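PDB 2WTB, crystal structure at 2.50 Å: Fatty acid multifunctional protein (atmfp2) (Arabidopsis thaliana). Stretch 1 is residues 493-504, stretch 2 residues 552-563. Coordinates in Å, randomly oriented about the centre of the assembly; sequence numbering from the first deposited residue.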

# COMPACT_ATOMS: atom_id res chain seq x y z
N CYS A 493 -11.27 8.89 20.45
CA CYS A 493 -12.64 9.33 20.28
C CYS A 493 -13.47 8.18 19.73
O CYS A 493 -12.94 7.15 19.34
CB CYS A 493 -12.72 10.53 19.33
SG CYS A 493 -12.29 10.13 17.62
N THR A 494 -14.79 8.37 19.70
CA THR A 494 -15.70 7.36 19.19
C THR A 494 -15.30 6.86 17.80
O THR A 494 -15.41 7.60 16.82
CB THR A 494 -17.14 7.90 19.14
OG1 THR A 494 -17.51 8.41 20.42
CG2 THR A 494 -18.11 6.80 18.73
N GLY A 495 -14.82 5.62 17.73
CA GLY A 495 -14.48 5.01 16.46
C GLY A 495 -13.17 5.49 15.86
O GLY A 495 -12.88 5.24 14.69
N PHE A 496 -12.37 6.18 16.67
CA PHE A 496 -11.08 6.70 16.23
C PHE A 496 -11.16 7.38 14.87
O PHE A 496 -11.79 8.43 14.73
CB PHE A 496 -10.03 5.58 16.21
CG PHE A 496 -10.08 4.69 17.42
CD1 PHE A 496 -10.14 5.22 18.69
CD2 PHE A 496 -10.05 3.31 17.28
CE1 PHE A 496 -10.18 4.40 19.81
CE2 PHE A 496 -10.09 2.48 18.39
CZ PHE A 496 -10.16 3.03 19.65
N ALA A 497 -10.52 6.79 13.86
CA ALA A 497 -10.49 7.38 12.52
C ALA A 497 -11.22 6.52 11.48
O ALA A 497 -12.16 6.98 10.85
CB ALA A 497 -9.06 7.64 12.08
N VAL A 498 -10.76 5.28 11.32
CA VAL A 498 -11.27 4.41 10.26
C VAL A 498 -12.76 4.10 10.39
O VAL A 498 -13.55 4.42 9.50
CB VAL A 498 -10.49 3.08 10.21
CG1 VAL A 498 -11.05 2.18 9.13
CG2 VAL A 498 -9.01 3.35 9.98
N ASN A 499 -13.15 3.49 11.51
CA ASN A 499 -14.54 3.12 11.72
C ASN A 499 -15.49 4.31 11.83
O ASN A 499 -16.60 4.27 11.31
CB ASN A 499 -14.68 2.23 12.96
CG ASN A 499 -14.10 0.85 12.74
OD1 ASN A 499 -14.02 0.04 13.67
ND2 ASN A 499 -13.69 0.56 11.51
N ARG A 500 -15.04 5.37 12.49
CA ARG A 500 -15.85 6.58 12.60
C ARG A 500 -16.05 7.22 11.24
O ARG A 500 -17.09 7.83 10.97
CB ARG A 500 -15.20 7.59 13.55
CG ARG A 500 -15.95 8.90 13.63
CD ARG A 500 -15.19 9.95 14.41
NE ARG A 500 -15.86 11.25 14.35
CZ ARG A 500 -15.37 12.37 14.88
NH1 ARG A 500 -14.20 12.35 15.50
NH2 ARG A 500 -16.04 13.50 14.77
N MET A 501 -15.05 7.08 10.38
CA MET A 501 -15.06 7.68 9.06
C MET A 501 -16.15 7.07 8.19
O MET A 501 -16.87 7.78 7.49
CB MET A 501 -13.70 7.45 8.41
CG MET A 501 -13.21 8.58 7.53
SD MET A 501 -11.56 8.20 6.91
CE MET A 501 -11.08 9.80 6.26
N PHE A 502 -16.26 5.75 8.23
CA PHE A 502 -17.14 5.01 7.33
C PHE A 502 -18.45 4.56 7.96
O PHE A 502 -19.19 3.77 7.36
CB PHE A 502 -16.40 3.81 6.73
CG PHE A 502 -15.49 4.16 5.60
CD1 PHE A 502 -15.96 4.20 4.30
CD2 PHE A 502 -14.16 4.47 5.83
CE1 PHE A 502 -15.13 4.53 3.25
CE2 PHE A 502 -13.32 4.80 4.78
CZ PHE A 502 -13.80 4.83 3.49
N PHE A 503 -18.76 5.04 9.16
CA PHE A 503 -20.01 4.65 9.79
C PHE A 503 -21.24 5.22 9.06
O PHE A 503 -22.27 4.56 8.99
CB PHE A 503 -20.03 4.98 11.30
CG PHE A 503 -20.58 6.33 11.63
CD1 PHE A 503 -21.94 6.60 11.54
CD2 PHE A 503 -19.74 7.34 12.09
CE1 PHE A 503 -22.44 7.84 11.85
CE2 PHE A 503 -20.24 8.59 12.41
CZ PHE A 503 -21.59 8.84 12.30
N PRO A 504 -21.12 6.44 8.50
CA PRO A 504 -22.22 7.01 7.71
C PRO A 504 -22.45 6.23 6.41
O PRO A 504 -23.58 6.15 5.92
CB PRO A 504 -21.74 8.43 7.39
CG PRO A 504 -20.69 8.72 8.41
CD PRO A 504 -20.02 7.41 8.66
N THR A 552 -23.42 0.53 16.94
CA THR A 552 -24.05 0.97 18.19
C THR A 552 -23.27 2.12 18.81
O THR A 552 -23.85 3.07 19.33
CB THR A 552 -24.12 -0.18 19.20
OG1 THR A 552 -24.72 -1.33 18.59
CG2 THR A 552 -24.95 0.23 20.41
N GLN A 553 -21.95 2.02 18.76
CA GLN A 553 -21.06 3.03 19.33
C GLN A 553 -21.43 4.44 18.87
O GLN A 553 -21.45 5.37 19.67
CB GLN A 553 -19.61 2.71 18.96
CG GLN A 553 -18.58 3.58 19.65
CD GLN A 553 -17.16 3.20 19.27
OE1 GLN A 553 -16.94 2.28 18.47
NE2 GLN A 553 -16.19 3.91 19.83
N PHE A 554 -21.72 4.59 17.58
CA PHE A 554 -21.98 5.90 17.00
C PHE A 554 -23.42 6.35 17.21
O PHE A 554 -23.69 7.54 17.34
CB PHE A 554 -21.64 5.89 15.51
CG PHE A 554 -20.28 5.31 15.21
CD1 PHE A 554 -20.16 4.00 14.77
CD2 PHE A 554 -19.14 6.07 15.38
CE1 PHE A 554 -18.91 3.47 14.50
CE2 PHE A 554 -17.90 5.54 15.11
CZ PHE A 554 -17.78 4.24 14.67
N ILE A 555 -24.34 5.39 17.23
CA ILE A 555 -25.74 5.69 17.48
C ILE A 555 -25.92 6.39 18.82
O ILE A 555 -26.81 7.22 18.99
CB ILE A 555 -26.60 4.41 17.46
CG1 ILE A 555 -26.50 3.72 16.10
CG2 ILE A 555 -28.04 4.73 17.80
CD1 ILE A 555 -27.34 2.45 16.00
N GLU A 556 -25.05 6.05 19.77
CA GLU A 556 -25.18 6.55 21.14
C GLU A 556 -24.37 7.82 21.40
O GLU A 556 -24.67 8.57 22.33
CB GLU A 556 -24.77 5.46 22.13
CG GLU A 556 -25.65 4.21 22.06
CD GLU A 556 -25.16 3.09 22.95
OE1 GLU A 556 -24.04 3.20 23.49
OE2 GLU A 556 -25.90 2.09 23.11
N ASN A 557 -23.37 8.07 20.57
CA ASN A 557 -22.52 9.25 20.74
C ASN A 557 -22.75 10.34 19.70
O ASN A 557 -22.34 11.49 19.89
CB ASN A 557 -21.04 8.85 20.77
CG ASN A 557 -20.68 8.03 22.00
OD1 ASN A 557 -21.32 8.15 23.05
ND2 ASN A 557 -19.65 7.20 21.89
N PHE A 558 -23.40 9.99 18.60
CA PHE A 558 -23.74 10.95 17.56
C PHE A 558 -25.17 10.73 17.06
O PHE A 558 -25.41 10.67 15.86
CB PHE A 558 -22.77 10.85 16.38
CG PHE A 558 -21.32 10.90 16.77
CD1 PHE A 558 -20.52 9.78 16.63
CD2 PHE A 558 -20.76 12.06 17.27
CE1 PHE A 558 -19.18 9.81 16.98
CE2 PHE A 558 -19.42 12.10 17.63
CZ PHE A 558 -18.63 10.97 17.48
N SER A 559 -26.11 10.61 18.00
CA SER A 559 -27.50 10.29 17.67
C SER A 559 -28.09 11.17 16.57
O SER A 559 -28.75 10.67 15.65
CB SER A 559 -28.37 10.36 18.93
OG SER A 559 -28.26 11.63 19.55
N GLU A 560 -27.86 12.48 16.66
CA GLU A 560 -28.46 13.42 15.71
C GLU A 560 -27.78 13.40 14.34
O GLU A 560 -28.02 14.27 13.51
CB GLU A 560 -28.43 14.84 16.29
N ARG A 561 -26.93 12.40 14.12
CA ARG A 561 -26.18 12.29 12.87
C ARG A 561 -26.19 10.86 12.36
O ARG A 561 -25.51 10.54 11.38
CB ARG A 561 -24.73 12.73 13.08
CG ARG A 561 -24.53 14.23 13.09
CD ARG A 561 -23.23 14.59 13.80
NE ARG A 561 -22.15 13.67 13.45
CZ ARG A 561 -20.99 13.61 14.09
NH1 ARG A 561 -20.76 14.40 15.13
NH2 ARG A 561 -20.06 12.74 13.71
N THR A 562 -26.96 10.00 13.01
CA THR A 562 -26.99 8.59 12.66
C THR A 562 -28.40 8.10 12.36
O THR A 562 -29.39 8.74 12.74
CB THR A 562 -26.38 7.71 13.78
OG1 THR A 562 -27.19 7.81 14.96
CG2 THR A 562 -24.97 8.15 14.10
N TYR A 563 -28.50 6.97 11.67
CA TYR A 563 -29.78 6.36 11.37
C TYR A 563 -29.78 4.87 11.69
O TYR A 563 -29.09 4.08 11.04
CB TYR A 563 -30.16 6.57 9.90
CG TYR A 563 -31.50 5.99 9.54
CD1 TYR A 563 -32.68 6.65 9.86
CD2 TYR A 563 -31.60 4.77 8.88
CE1 TYR A 563 -33.91 6.12 9.54
CE2 TYR A 563 -32.83 4.23 8.55
CZ TYR A 563 -33.98 4.91 8.88
OH TYR A 563 -35.21 4.39 8.56

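This is a mainly apolar contact, built on a stacked pair of phenylalanines with a few polar groups among the apolar ones, and with a single weak hydrogen bond between side chains. About 545 Å² of surface is buried, counting both sides. The helix that starts at Val 498 and the helix that carries Gln 553 and Phe 554 cross at 77°, and their axes come no closer than 10.6 Å. Phe 503 and Phe 554 meet between them.

Phe 503 and Phe 554 form the centre. Both CA-to-CB bonds point toward the other stretch. The rings make an offset stack, with centroids 4.6 Å apart and planes at 12°. Their closest atoms are Phe 503 CD2 and Phe 554 CD2, at 3.6 Å. The offset also places CB of each residue over the face of the other ring: Phe 503 CB lies 3.8 Å from the Phe 554 ring centroid, and Phe 554 CB lies 4.0 Å from the Phe 503 ring centroid. Flat, apolar side chains suit this buried site.

The far end of the Phe 554 ring reaches the backbone of stretch 1. Phe 554 CE2 is 3.7 Å from Gly 495 CA and 3.4 Å from Arg 500 CA. Glycine suits position 495 for two reasons. A CB there would lie 2.3 Å from Phe 554 CE2, which is a clash. The residue also has a positive phi, in a type II turn from Cys 493 to Phe 496.

Thr 494, in the same turn, serves both polar and apolar neighbours. Asn 557 ND2 donates a weak hydrogen bond to Thr 494 OG1, at 2.9 Å. The methyl carbon Thr 494 CG2 packs 3.4 Å from Gln 553 CG and 3.6 Å from Phe 554 CD2. Thr 494 CB lies 3.5 Å from Phe 558 CE1. A small side chain with a hydroxyl and a methyl fits this mixed setting.

Phe 558 CZ lies over one face of the Arg 500 guanidinium, 4.2 Å from Arg 500 NE. The Arg 500 side chain is extended, with chi1 to chi3 all t. Arg 500 NH2 is 4.2 Å from Arg 561 NH2, so two like charges lie close together. Both of these nitrogens have hydrogen bonds elsewhere in the structure.

Thr 562 also packs against Phe 503. The methyl carbon Thr 562 CG2 is 3.4 Å from Phe 503 CE1, extending the apolar surroundings of that ring.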